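Local coordinates for LPXTG cell wall surface protein (Streptococcus gordonii, PDB 4IGB) that probably acts as an adhesin at the streptococcal surface, covalently attached to the cell wall, with this chain forming its N-terminal region of two domains, at residues F50-P55 with M69-L74; T135-S140 with V155-A160; H56-S61 with I165-F170. All blocks are in the same frame, centred on the assembly; numbering follows the deposited sequence.

Interaction 1 of 3, residues F50-P55 with M69-L74; sequences FHLSNP and MENFTL
Phe50, His51 and Leu52 pair in antiparallel register with Asn71, Glu70 and Met69, and the two strands are markedly twisted: their axes approach to 4.6 Å with 134° between their directions. Phe50–Asn71 and Leu52–Met69 are hydrogen-bonded pairs, each joined by bonds in both directions, and the non-hydrogen-bonded pair His51–Glu70 lies between them. The bond from Leu52 N to Met69 O is short and straight at 2.7 Å, whereas its return, from Met69 N to Leu52 O at 2.8 Å, is more bent. Met69 O also receives a CA-H contact from His51 and sits over the centre of the His51 ring. This ladder forms one edge of the six-stranded antiparallel sheet of the N-terminal domain: strand 47-53 is outermost within the chain, and strand 68-75 has strand 135-142 on its other flank. On the face carrying Phe50 and Asn71, Phe50 CG is placed between the backbone N and the carbonyl carbon (chi1 56°), and the ring lies alongside the asparagine. Asn71 CB covers one ring face in a CH-pi contact, 4.2 Å from the centroid, while Asn71 OD1 comes within 3.4 Å of Phe50 CZ, with the amide nearly upright to the ring at 80°. Asn71 ND2 turns to Glu137, and His162 stacks on Phe50. The same face continues through Leu52 CB against Met69 CB to Pro55 CG, which rests 4.0 Å from Met69 SD; Tyr157 touches all three residues. On the opposite face, the bent Glu70 chain brings OE1 to the edge of the His51 ring, where ND1 makes only a weak hydrogen bond of 3.4 Å to it. Stronger partners lie alongside: Glu70 OE2 bonds to Gln49, and His51 NE2 to Glu68.

Interaction 2 of 3, residues T135-S140 with V155-A160; sequences TVEFFS and VPYVDA
Glu137 carries most of this contact, laying its side chain against the backbone of Val155, Pro156 and Tyr157. The tight part is its aliphatic stem: Glu137 CG is only 3.2 Å from Val155 O, closer than any other pair here. CG stands anti to the backbone N (chi1 -177°), which directs it out from the strand toward this carbonyl, and a bend at chi2 then places CD near Pro156. Further out, Glu137 OE1 lies 3.6 Å from Pro156 CA and 3.5 Å from Tyr157 N, an approach without a hydrogen bond. The fit is looser at the tyrosine. Glu137 OE2 reaches the ring edge near its plane, 4.2 Å from Tyr157 CD2, with carboxylate and ring 82° apart, and Ser140 OG is 4.1 Å from Tyr157 CE2. Beyond Tyr157 the 155-160 segment departs from strand 135-142 altogether and runs to the surface, where Asp159 is partly exposed and Ala160 exposed.

A classic beta bulge shapes the inner side. Phe138 and Phe139 both face Phe72 of the neighbouring strand, and the break in alternation lets Glu137 and Ser140, three residues apart, both point at the 155-160 segment. The two phenylalanines each meet Phe111 edge-to-face and pack on strands 84-100 and 103-118, so the bulged strand joins the core between two sheets on one side and the covering loop on the other.

Glu137 is buried, and OE2 has Asn71 ND2 as its polar partner, at a modelled distance too short to be taken literally; Tyr157 OH is satisfied by Glu151 and Trp145. Burial and the nearby Val155 carbonyl would disfavour a charge on Glu137, while the amides of Asn71 and Tyr157 may offset this, so its ionisation may be shifted, in a direction the geometry leaves open.

Interaction 3 of 3, residues H56-S61 with I165-F170; sequences HYEYLS and IMNKAF
Asn167 reaches across to Glu58 and Tyr59 with its amide, and ND2 donates a nearly straight hydrogen bond (165°) to Glu58 O at 2.9 Å. The acceptor is presented by a classic gamma turn centred on Glu58, closed by Tyr59 N bonding to Tyr57 O. Asn167 CG lies anti to its own carbonyl carbon (chi1 -66°), which carries CG toward the turn. Amide and Tyr59 ring cross obliquely, their planes 25° apart, with Asn167 CG 3.5 Å from Tyr59 CE1, while Glu58 CG lies over the rim of that ring.

Two waters extend the grip. One accepts from Asn167 ND2 at 2.7 Å and donates to Glu58 OE2 at 3.0 Å. Another lies 2.7 Å from Glu58 O and 2.8 Å from Asn167 OD1, although it cannot donate to every acceptor around it.

Lys168 follows with a chain extended beyond CG that crosses the tyrosine at about a right angle; its NZ stops 3.6 Å from Tyr59 OH and 4.6 Å from Glu58 OE2, beyond a salt bridge. On the backbone side, Glu127 and Gln123 of helix 122-129 hold Asn167 N and O.

The direct hydrogen bonding between turn and loop thus comes from one neutral amide, supplemented by waters and the packing of Tyr59, with the opposite charges of Glu58 and Lys168 probably adding a long-range attraction.

From the N terminus, the 50-55 segment leads directly into 56-61, and the chain then turns back so that 69-74 closes a short loop in interaction 1. Interaction 2 follows in series, closing a second short loop between 135-140 and 155-160. Interaction 3 spans over a hundred residues: it opens inside the loop of interaction 1, so the two cross, and it closes only at 165-170, enclosing interaction 2. Strands 68-75 and 135-142 are neighbours in one sheet, while 56-57 pairs with 157-158 in a separate two-stranded sheet. Ile165 packs between them, touching Thr73 and Tyr157, so all three contacts tie this end of the N-terminal domain together.

Interaction 1 of 3, residues F50-P55 with M69-L74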
loop_
_atom_site.group_PDB
_atom_site.type_symbol
_atom_site.label_atom_id
_atom_site.label_comp_id
_atom_site.label_asym_id
_atom_site.label_seq_id
_atom_site.Cartn_x
_atom_site.Cartn_y
_atom_site.Cartn_z
ATOM N N PHE B 50 -20.216 -16.604 6.289
ATOM C CA PHE B 50 -21.558 -16.522 5.729
ATOM C C PHE B 50 -21.841 -15.154 5.118
ATOM O O PHE B 50 -21.287 -14.141 5.546
ATOM C CB PHE B 50 -22.608 -16.857 6.791
ATOM C CG PHE B 50 -22.518 -16.009 8.026
ATOM C CD1 PHE B 50 -23.187 -14.801 8.103
ATOM C CD2 PHE B 50 -21.767 -16.424 9.112
ATOM C CE1 PHE B 50 -23.106 -14.021 9.239
ATOM C CE2 PHE B 50 -21.684 -15.648 10.251
ATOM C CZ PHE B 50 -22.354 -14.446 10.314
ATOM N N HIS B 51 -22.708 -15.136 4.113
ATOM C CA HIS B 51 -23.093 -13.897 3.454
ATOM C C HIS B 51 -24.234 -13.229 4.209
ATOM O O HIS B 51 -25.147 -13.895 4.689
ATOM C CB HIS B 51 -23.506 -14.169 2.008
ATOM C CG HIS B 51 -23.843 -12.934 1.232
ATOM N ND1 HIS B 51 -22.983 -12.373 0.313
ATOM C CD2 HIS B 51 -24.948 -12.149 1.239
ATOM C CE1 HIS B 51 -23.543 -11.299 -0.213
ATOM N NE2 HIS B 51 -24.735 -11.141 0.332
ATOM N N LEU B 52 -24.172 -11.907 4.311
ATOM C CA LEU B 52 -25.207 -11.139 4.989
ATOM C C LEU B 52 -25.757 -10.070 4.056
ATOM O O LEU B 52 -24.996 -9.341 3.421
ATOM C CB LEU B 52 -24.645 -10.490 6.255
ATOM C CG LEU B 52 -25.271 -10.907 7.585
ATOM C CD1 LEU B 52 -25.615 -12.386 7.582
ATOM C CD2 LEU B 52 -24.342 -10.570 8.740
ATOM N N SER B 53 -27.079 -9.977 3.968
ATOM C CA SER B 53 -27.696 -8.972 3.110
ATOM C C SER B 53 -28.410 -7.917 3.967
ATOM O O SER B 53 -29.331 -8.233 4.706
ATOM C CB SER B 53 -28.678 -9.636 2.145
ATOM O OG SER B 53 -29.231 -8.679 1.260
ATOM N N ASN B 54 -27.982 -6.667 3.865
ATOM C CA ASN B 54 -28.478 -5.617 4.746
ATOM C C ASN B 54 -28.350 -6.028 6.202
ATOM O O ASN B 54 -29.360 -6.193 6.895
ATOM C CB ASN B 54 -29.937 -5.275 4.436
ATOM C CG ASN B 54 -30.183 -5.068 2.960
ATOM O OD1 ASN B 54 -29.415 -4.375 2.274
ATOM N ND2 ASN B 54 -31.253 -5.685 2.452
ATOM N N PRO B 55 -27.117 -6.212 6.658
ATOM C CA PRO B 55 -26.869 -6.672 8.026
ATOM C C PRO B 55 -27.287 -5.641 9.067
ATOM O O PRO B 55 -27.233 -4.440 8.808
ATOM C CB PRO B 55 -25.352 -6.859 8.054
ATOM C CG PRO B 55 -24.843 -5.875 7.069
ATOM C CD PRO B 55 -25.876 -5.796 5.980
ATOM N N MET B 69 -22.770 -8.050 2.375
ATOM C CA MET B 69 -21.592 -8.239 3.207
ATOM C C MET B 69 -21.192 -9.705 3.236
ATOM O O MET B 69 -22.044 -10.599 3.216
ATOM C CB MET B 69 -21.884 -7.778 4.640
ATOM C CG MET B 69 -20.871 -8.251 5.677
ATOM S SD MET B 69 -21.257 -7.696 7.352
ATOM C CE MET B 69 -20.779 -5.970 7.244
ATOM N N GLU B 70 -19.890 -9.949 3.283
ATOM C CA GLU B 70 -19.406 -11.284 3.585
ATOM C C GLU B 70 -18.787 -11.226 4.962
ATOM O O GLU B 70 -17.850 -10.456 5.205
ATOM C CB GLU B 70 -18.410 -11.774 2.532
ATOM C CG GLU B 70 -18.063 -13.277 2.669
ATOM C CD GLU B 70 -19.179 -14.203 2.212
ATOM O OE1 GLU B 70 -20.164 -13.728 1.605
ATOM O OE2 GLU B 70 -19.068 -15.422 2.454
ATOM N N ASN B 71 -19.323 -12.038 5.866
ATOM C CA ASN B 71 -18.976 -11.954 7.279
ATOM C C ASN B 71 -18.216 -13.162 7.772
ATOM O O ASN B 71 -18.478 -14.283 7.341
ATOM C CB ASN B 71 -20.229 -11.799 8.143
ATOM C CG ASN B 71 -19.914 -11.237 9.508
ATOM O OD1 ASN B 71 -20.520 -11.644 10.497
ATOM N ND2 ASN B 71 -18.963 -10.307 9.581
ATOM N N PHE B 72 -17.301 -12.935 8.707
ATOM C CA PHE B 72 -16.481 -14.016 9.239
ATOM C C PHE B 72 -16.427 -13.954 10.752
ATOM O O PHE B 72 -16.052 -12.925 11.343
ATOM C CB PHE B 72 -15.058 -13.944 8.681
ATOM C CG PHE B 72 -14.974 -14.085 7.192
ATOM C CD1 PHE B 72 -15.235 -13.002 6.363
ATOM C CD2 PHE B 72 -14.600 -15.296 6.616
ATOM C CE1 PHE B 72 -15.125 -13.128 4.985
ATOM C CE2 PHE B 72 -14.514 -15.430 5.245
ATOM C CZ PHE B 72 -14.771 -14.343 4.425
ATOM N N THR B 73 -16.790 -15.055 11.389
ATOM C CA THR B 73 -16.688 -15.135 12.836
ATOM C C THR B 73 -15.889 -16.354 13.241
ATOM O O THR B 73 -15.604 -17.221 12.417
ATOM C CB THR B 73 -18.082 -15.194 13.493
ATOM O OG1 THR B 73 -18.699 -16.449 13.188
ATOM C CG2 THR B 73 -18.970 -14.030 12.994
ATOM N N LEU B 74 -15.531 -16.407 14.523
ATOM C CA LEU B 74 -14.749 -17.491 15.092
ATOM C C LEU B 74 -15.583 -18.246 16.129
ATOM O O LEU B 74 -16.149 -17.645 17.037
ATOM C CB LEU B 74 -13.481 -16.924 15.745
ATOM C CG LEU B 74 -12.379 -16.502 14.779
ATOM C CD1 LEU B 74 -11.334 -15.650 15.474
ATOM C CD2 LEU B 74 -11.738 -17.743 14.126
#

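Interaction 2 of 3, residues T135-S140 with V155-A160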
loop_
_atom_site.group_PDB
_atom_site.type_symbol
_atom_site.label_atom_id
_atom_site.label_comp_id
_atom_site.label_asym_id
_atom_site.label_seq_id
_atom_site.Cartn_x
_atom_site.Cartn_y
_atom_site.Cartn_z
ATOM N N THR B 135 -20.318 -17.648 18.584
ATOM C CA THR B 135 -19.176 -17.155 17.826
ATOM C C THR B 135 -18.807 -15.726 18.201
ATOM O O THR B 135 -19.556 -15.038 18.906
ATOM C CB THR B 135 -19.420 -17.232 16.311
ATOM O OG1 THR B 135 -20.393 -16.250 15.935
ATOM C CG2 THR B 135 -19.902 -18.618 15.898
ATOM N N VAL B 136 -17.639 -15.290 17.735
ATOM C CA VAL B 136 -17.183 -13.930 17.966
ATOM C C VAL B 136 -16.776 -13.317 16.623
ATOM O O VAL B 136 -16.140 -13.969 15.790
ATOM C CB VAL B 136 -16.003 -13.893 18.972
ATOM C CG1 VAL B 136 -15.365 -12.521 19.025
ATOM C CG2 VAL B 136 -16.463 -14.323 20.365
ATOM N N GLU B 137 -17.159 -12.065 16.417
ATOM C CA GLU B 137 -16.869 -11.344 15.185
ATOM C C GLU B 137 -15.370 -11.042 15.064
ATOM O O GLU B 137 -14.723 -10.703 16.055
ATOM C CB GLU B 137 -17.661 -10.034 15.190
ATOM C CG GLU B 137 -17.515 -9.190 13.932
ATOM C CD GLU B 137 -18.315 -9.738 12.756
ATOM O OE1 GLU B 137 -19.373 -10.375 12.971
ATOM O OE2 GLU B 137 -17.875 -9.535 11.601
ATOM N N PHE B 138 -14.811 -11.153 13.864
ATOM C CA PHE B 138 -13.458 -10.629 13.665
ATOM C C PHE B 138 -13.215 -9.897 12.348
ATOM O O PHE B 138 -12.308 -9.077 12.265
ATOM C CB PHE B 138 -12.381 -11.703 13.905
ATOM C CG PHE B 138 -12.228 -12.691 12.786
ATOM C CD1 PHE B 138 -11.216 -12.542 11.852
ATOM C CD2 PHE B 138 -13.080 -13.791 12.682
ATOM C CE1 PHE B 138 -11.062 -13.463 10.826
ATOM C CE2 PHE B 138 -12.933 -14.707 11.654
ATOM C CZ PHE B 138 -11.922 -14.554 10.732
ATOM N N PHE B 139 -14.029 -10.167 11.332
ATOM C CA PHE B 139 -13.726 -9.682 9.992
ATOM C C PHE B 139 -14.931 -9.689 9.067
ATOM O O PHE B 139 -15.725 -10.635 9.066
ATOM C CB PHE B 139 -12.603 -10.548 9.385
ATOM C CG PHE B 139 -12.252 -10.198 7.963
ATOM C CD1 PHE B 139 -11.536 -9.045 7.672
ATOM C CD2 PHE B 139 -12.616 -11.039 6.919
ATOM C CE1 PHE B 139 -11.187 -8.729 6.364
ATOM C CE2 PHE B 139 -12.269 -10.726 5.600
ATOM C CZ PHE B 139 -11.564 -9.573 5.328
ATOM N N SER B 140 -15.059 -8.641 8.255
ATOM C CA SER B 140 -16.104 -8.624 7.238
ATOM C C SER B 140 -15.625 -7.858 6.033
ATOM O O SER B 140 -14.698 -7.038 6.122
ATOM C CB SER B 140 -17.419 -8.012 7.766
ATOM O OG SER B 140 -17.269 -6.622 8.026
ATOM N N VAL B 155 -17.476 -6.117 16.536
ATOM C CA VAL B 155 -18.869 -5.722 16.528
ATOM C C VAL B 155 -19.636 -6.631 15.574
ATOM O O VAL B 155 -19.397 -6.603 14.367
ATOM C CB VAL B 155 -19.037 -4.273 16.059
ATOM C CG1 VAL B 155 -20.488 -3.876 16.169
ATOM C CG2 VAL B 155 -18.156 -3.341 16.887
ATOM N N PRO B 156 -20.564 -7.434 16.104
ATOM C CA PRO B 156 -21.326 -8.333 15.235
ATOM C C PRO B 156 -22.076 -7.605 14.121
ATOM O O PRO B 156 -22.517 -6.451 14.260
ATOM C CB PRO B 156 -22.350 -8.960 16.190
ATOM C CG PRO B 156 -21.773 -8.782 17.541
ATOM C CD PRO B 156 -21.025 -7.506 17.502
ATOM N N TYR B 157 -22.205 -8.301 13.000
ATOM C CA TYR B 157 -23.219 -7.982 12.012
ATOM C C TYR B 157 -24.110 -9.199 11.958
ATOM O O TYR B 157 -23.621 -10.319 11.905
ATOM C CB TYR B 157 -22.584 -7.702 10.653
ATOM C CG TYR B 157 -21.832 -6.403 10.648
ATOM C CD1 TYR B 157 -22.495 -5.205 10.408
ATOM C CD2 TYR B 157 -20.470 -6.363 10.924
ATOM C CE1 TYR B 157 -21.825 -4.008 10.423
ATOM C CE2 TYR B 157 -19.784 -5.168 10.933
ATOM C CZ TYR B 157 -20.472 -3.987 10.684
ATOM O OH TYR B 157 -19.815 -2.776 10.687
ATOM N N VAL B 158 -25.417 -8.987 11.993
ATOM C CA VAL B 158 -26.330 -10.107 12.109
ATOM C C VAL B 158 -27.593 -9.930 11.271
ATOM O O VAL B 158 -27.946 -8.819 10.857
ATOM C CB VAL B 158 -26.743 -10.355 13.590
ATOM C CG1 VAL B 158 -25.515 -10.511 14.479
ATOM C CG2 VAL B 158 -27.627 -9.218 14.098
ATOM N N ASP B 159 -28.247 -11.055 11.011
ATOM C CA ASP B 159 -29.627 -11.063 10.556
ATOM C C ASP B 159 -30.356 -12.186 11.279
ATOM O O ASP B 159 -29.770 -12.867 12.125
ATOM C CB ASP B 159 -29.733 -11.175 9.030
ATOM C CG ASP B 159 -29.210 -12.490 8.491
ATOM O OD1 ASP B 159 -28.934 -13.417 9.284
ATOM O OD2 ASP B 159 -29.091 -12.601 7.253
ATOM N N ALA B 160 -31.632 -12.372 10.956
ATOM C CA ALA B 160 -32.475 -13.324 11.674
ATOM C C ALA B 160 -31.901 -14.735 11.667
ATOM O O ALA B 160 -32.056 -15.479 12.627
ATOM C CB ALA B 160 -33.880 -13.322 11.090
#

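Interaction 3 of 3, residues H56-S61 with I165-F170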
loop_
_atom_site.group_PDB
_atom_site.type_symbol
_atom_site.label_atom_id
_atom_site.label_comp_id
_atom_site.label_asym_id
_atom_site.label_seq_id
_atom_site.Cartn_x
_atom_site.Cartn_y
_atom_site.Cartn_z
ATOM N N HIS B 56 -27.698 -6.118 10.235
ATOM C CA HIS B 56 -28.022 -5.240 11.347
ATOM C C HIS B 56 -26.756 -4.984 12.151
ATOM O O HIS B 56 -25.996 -5.910 12.433
ATOM C CB HIS B 56 -29.100 -5.866 12.231
ATOM C CG HIS B 56 -30.424 -6.016 11.551
ATOM N ND1 HIS B 56 -31.438 -5.091 11.684
ATOM C CD2 HIS B 56 -30.901 -6.978 10.728
ATOM C CE1 HIS B 56 -32.482 -5.478 10.975
ATOM N NE2 HIS B 56 -32.182 -6.622 10.385
ATOM N N TYR B 57 -26.523 -3.726 12.508
ATOM C CA TYR B 57 -25.303 -3.358 13.213
ATOM C C TYR B 57 -25.336 -3.717 14.695
ATOM O O TYR B 57 -26.162 -3.210 15.452
ATOM C CB TYR B 57 -25.005 -1.867 13.045
ATOM C CG TYR B 57 -23.729 -1.432 13.729
ATOM C CD1 TYR B 57 -22.503 -1.542 13.089
ATOM C CD2 TYR B 57 -23.750 -0.918 15.018
ATOM C CE1 TYR B 57 -21.336 -1.149 13.710
ATOM C CE2 TYR B 57 -22.586 -0.522 15.647
ATOM C CZ TYR B 57 -21.382 -0.640 14.989
ATOM O OH TYR B 57 -20.221 -0.247 15.611
ATOM N N GLU B 58 -24.421 -4.593 15.097
ATOM C CA GLU B 58 -24.235 -4.945 16.511
ATOM C C GLU B 58 -25.314 -5.845 17.146
ATOM O O GLU B 58 -24.989 -6.821 17.837
ATOM C CB GLU B 58 -24.016 -3.695 17.379
ATOM C CG GLU B 58 -23.804 -4.037 18.851
ATOM C CD GLU B 58 -23.251 -2.887 19.660
ATOM O OE1 GLU B 58 -23.414 -1.723 19.238
ATOM O OE2 GLU B 58 -22.640 -3.157 20.715
ATOM N N TYR B 59 -26.582 -5.503 16.926
ATOM C CA TYR B 59 -27.709 -6.259 17.474
ATOM C C TYR B 59 -28.775 -6.459 16.410
ATOM O O TYR B 59 -28.994 -5.585 15.582
ATOM C CB TYR B 59 -28.346 -5.516 18.655
ATOM C CG TYR B 59 -27.430 -5.288 19.831
ATOM C CD1 TYR B 59 -27.062 -6.337 20.661
ATOM C CD2 TYR B 59 -26.951 -4.015 20.126
ATOM C CE1 TYR B 59 -26.229 -6.135 21.746
ATOM C CE2 TYR B 59 -26.113 -3.801 21.211
ATOM C CZ TYR B 59 -25.757 -4.869 22.018
ATOM O OH TYR B 59 -24.926 -4.667 23.096
ATOM N N LEU B 60 -29.449 -7.602 16.449
ATOM C CA LEU B 60 -30.548 -7.863 15.526
ATOM C C LEU B 60 -31.577 -6.735 15.552
ATOM O O LEU B 60 -32.066 -6.301 14.505
ATOM C CB LEU B 60 -31.216 -9.188 15.864
ATOM C CG LEU B 60 -32.327 -9.613 14.913
ATOM C CD1 LEU B 60 -31.871 -9.483 13.458
ATOM C CD2 LEU B 60 -32.757 -11.039 15.230
ATOM N N SER B 61 -31.903 -6.255 16.750
ATOM C CA SER B 61 -32.857 -5.156 16.883
ATOM C C SER B 61 -32.288 -3.867 16.291
ATOM O O SER B 61 -33.012 -2.906 16.058
ATOM C CB SER B 61 -33.249 -4.943 18.348
ATOM O OG SER B 61 -32.154 -4.456 19.107
ATOM N N ILE B 165 -23.780 -14.436 17.388
ATOM C CA ILE B 165 -22.499 -13.787 17.657
ATOM C C ILE B 165 -22.499 -13.093 19.012
ATOM O O ILE B 165 -23.389 -12.303 19.312
ATOM C CB ILE B 165 -22.138 -12.766 16.572
ATOM C CG1 ILE B 165 -22.418 -13.339 15.177
ATOM C CG2 ILE B 165 -20.671 -12.359 16.697
ATOM C CD1 ILE B 165 -22.314 -12.317 14.066
ATOM N N MET B 166 -21.491 -13.382 19.829
ATOM C CA MET B 166 -21.386 -12.802 21.165
ATOM C C MET B 166 -21.083 -11.311 21.142
ATOM O O MET B 166 -20.231 -10.858 20.375
ATOM C CB MET B 166 -20.284 -13.499 21.960
ATOM C CG MET B 166 -20.547 -14.945 22.230
ATOM S SD MET B 166 -19.228 -15.643 23.247
ATOM C CE MET B 166 -19.864 -17.311 23.401
ATOM N N ASN B 167 -21.777 -10.560 21.994
ATOM C CA ASN B 167 -21.484 -9.147 22.191
ATOM C C ASN B 167 -20.667 -8.914 23.452
ATOM O O ASN B 167 -21.039 -9.358 24.538
ATOM C CB ASN B 167 -22.774 -8.327 22.281
ATOM C CG ASN B 167 -23.544 -8.319 20.985
ATOM O OD1 ASN B 167 -24.389 -9.188 20.746
ATOM N ND2 ASN B 167 -23.265 -7.327 20.138
ATOM N N LYS B 168 -19.556 -8.211 23.304
ATOM C CA LYS B 168 -18.795 -7.768 24.460
ATOM C C LYS B 168 -18.369 -8.929 25.329
ATOM O O LYS B 168 -18.375 -8.819 26.556
ATOM C CB LYS B 168 -19.620 -6.784 25.294
ATOM C CG LYS B 168 -20.035 -5.539 24.540
ATOM C CD LYS B 168 -21.075 -4.747 25.331
ATOM C CE LYS B 168 -21.552 -3.537 24.559
ATOM N NZ LYS B 168 -22.665 -2.862 25.278
ATOM N N ALA B 169 -17.997 -10.037 24.698
ATOM C CA ALA B 169 -17.497 -11.209 25.418
ATOM C C ALA B 169 -15.967 -11.317 25.383
ATOM O O ALA B 169 -15.331 -11.699 26.373
ATOM C CB ALA B 169 -18.122 -12.470 24.860
ATOM N N PHE B 170 -15.377 -10.999 24.235
ATOM C CA PHE B 170 -13.920 -10.984 24.098
ATOM C C PHE B 170 -13.530 -9.735 23.329
ATOM O O PHE B 170 -14.237 -9.339 22.401
ATOM C CB PHE B 170 -13.409 -12.180 23.272
ATOM C CG PHE B 170 -13.747 -13.537 23.835
ATOM C CD1 PHE B 170 -12.801 -14.266 24.531
ATOM C CD2 PHE B 170 -14.984 -14.103 23.617
ATOM C CE1 PHE B 170 -13.092 -15.510 25.028
ATOM C CE2 PHE B 170 -15.283 -15.346 24.110
ATOM C CZ PHE B 170 -14.336 -16.053 24.823
HETATM O O HOH W 1 -25.790 -9.364 18.332
HETATM O O HOH W 2 -21.216 -5.752 20.906
#